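Local structure of transcriptional regulator, MarR/EmrR family (Clostridium acetobutylicum, 3JW4) at the interface of chains A and B. The protein probably binds DNA as a transcriptional regulator of the MarR family, whose members typically act as dimers through winged helix-turn-helix domains. Residues are numbered along the deposited sequence; one frame, centred on the assembly and turned at random. Chains: chain A/B, Transcriptional regulator, MarR/EmrR family.

The interface of chains A and B. Residues chain A 122, 138, 141-142; chain B 13-15, 18.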
loop_
_atom_site.group_PDB
_atom_site.type_symbol
_atom_site.label_atom_id
_atom_site.label_comp_id
_atom_site.label_asym_id
_atom_site.label_seq_id
_atom_site.Cartn_x
_atom_site.Cartn_y
_atom_site.Cartn_z
ATOM N N GLU A 122 9.328 -1.235 12.936
ATOM C CA GLU A 122 9.439 -2.686 13.079
ATOM C C GLU A 122 9.296 -3.089 14.543
ATOM O O GLU A 122 8.599 -4.044 14.876
ATOM C CB GLU A 122 10.777 -3.169 12.514
ATOM C CG GLU A 122 11.128 -4.633 12.798
ATOM C CD GLU A 122 10.475 -5.618 11.866
ATOM O OE1 GLU A 122 9.750 -5.207 10.923
ATOM O OE2 GLU A 122 10.666 -6.828 12.115
HETATM N N MSE A 138 6.008 -14.467 13.395
HETATM C CA MSE A 138 7.169 -14.667 12.534
HETATM C C MSE A 138 7.083 -16.005 11.825
HETATM O O MSE A 138 7.220 -16.061 10.613
HETATM C CB MSE A 138 8.448 -14.556 13.325
HETATM C CG MSE A 138 9.677 -14.762 12.471
HETATM SE SE MSE A 138 9.743 -13.456 11.034
HETATM C CE MSE A 138 10.399 -12.130 12.072
ATOM N N LEU A 141 4.079 -15.770 9.221
ATOM C CA LEU A 141 4.341 -14.912 8.086
ATOM C C LEU A 141 5.348 -15.554 7.125
ATOM O O LEU A 141 5.196 -15.464 5.908
ATOM C CB LEU A 141 4.837 -13.516 8.511
ATOM C CG LEU A 141 3.812 -12.588 9.164
ATOM C CD1 LEU A 141 4.541 -11.320 9.619
ATOM C CD2 LEU A 141 2.653 -12.244 8.211
ATOM N N ILE A 142 6.362 -16.222 7.668
ATOM C CA ILE A 142 7.328 -16.917 6.836
ATOM C C ILE A 142 6.589 -17.957 5.963
ATOM O O ILE A 142 6.806 -18.025 4.746
ATOM C CB ILE A 142 8.441 -17.558 7.679
ATOM C CG1 ILE A 142 9.315 -16.479 8.324
ATOM C CG2 ILE A 142 9.305 -18.543 6.831
ATOM C CD1 ILE A 142 10.366 -17.034 9.287
ATOM N N THR B 13 14.333 -5.371 8.478
ATOM C CA THR B 13 13.130 -5.267 9.306
ATOM C C THR B 13 12.236 -6.476 8.974
ATOM O O THR B 13 11.377 -6.406 8.097
ATOM C CB THR B 13 12.426 -3.934 9.039
ATOM O OG1 THR B 13 12.240 -3.754 7.626
ATOM C CG2 THR B 13 13.286 -2.756 9.581
ATOM N N PRO B 14 12.447 -7.595 9.671
ATOM C CA PRO B 14 11.877 -8.853 9.180
ATOM C C PRO B 14 10.363 -8.937 9.089
ATOM O O PRO B 14 9.878 -9.350 8.039
ATOM C CB PRO B 14 12.425 -9.905 10.135
ATOM C CG PRO B 14 13.549 -9.288 10.815
ATOM C CD PRO B 14 13.478 -7.802 10.684
ATOM N N TYR B 15 9.617 -8.539 10.127
ATOM C CA TYR B 15 8.158 -8.545 10.064
ATOM C C TYR B 15 7.640 -7.652 8.936
ATOM O O TYR B 15 6.762 -8.071 8.160
ATOM C CB TYR B 15 7.503 -8.028 11.344
ATOM C CG TYR B 15 7.559 -8.877 12.588
ATOM C CD1 TYR B 15 7.166 -10.210 12.598
ATOM C CD2 TYR B 15 7.906 -8.294 13.808
ATOM C CE1 TYR B 15 7.193 -10.976 13.826
ATOM C CE2 TYR B 15 7.948 -9.037 14.984
ATOM C CZ TYR B 15 7.559 -10.375 14.987
ATOM O OH TYR B 15 7.602 -11.043 16.195
ATOM N N LEU B 18 8.052 -9.099 5.420
ATOM C CA LEU B 18 7.088 -10.147 5.094
ATOM C C LEU B 18 5.710 -9.597 4.874
ATOM O O LEU B 18 5.023 -10.013 3.938
ATOM C CB LEU B 18 7.038 -11.221 6.195
ATOM C CG LEU B 18 8.353 -11.989 6.266
ATOM C CD1 LEU B 18 8.524 -12.706 7.589
ATOM C CD2 LEU B 18 8.512 -12.973 5.072
#
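A:Glu122 reaches B:Tyr15 with CG anti to its own backbone nitrogen (chi1 171°) and a bend at chi2 (81°) that sets the carboxylate at the first turn of helix 14-35 of chain B. There OE2 accepts a hydrogen bond from the backbone N of B:Tyr15, 2.8 Å long and 151° at the hydrogen, through the lone pair on the side of OE1. The carboxylate thus caps the start of the helix from the other subunit, where the helix dipole would probably favour its negative charge. B:Thr13 crosses the glutamate obliquely, its CG2 3.9 Å from CB of A:Glu122 and its own CB close to the carboxylate. Beside this polar cap, the selenomethionine A:Met138 also leaves with CG anti to N, but folds at chi2 and chi3, so that its methyl CE rests 3.6 Å from CB of B:Pro14 and 3.8 Å from CD1 of B:Tyr15. The backbone N of A:Met138 lies at the edge of the B:Tyr15 ring, in its plane. Farther along, CD1 of B:Leu18 reaches the selenium of A:Met138 at 3.7 Å, while CB of A:Leu141 and CG1 of A:Ile142 close round the same leucine methyl, each 3.9 Å away. Helix 105-124 of chain A supplies the cap and helix 131-146 the apolar wall against the N-terminal helix of chain B; the two-fold axis repeats the patch, consistent with the helical dimer interface typical of MarR proteins.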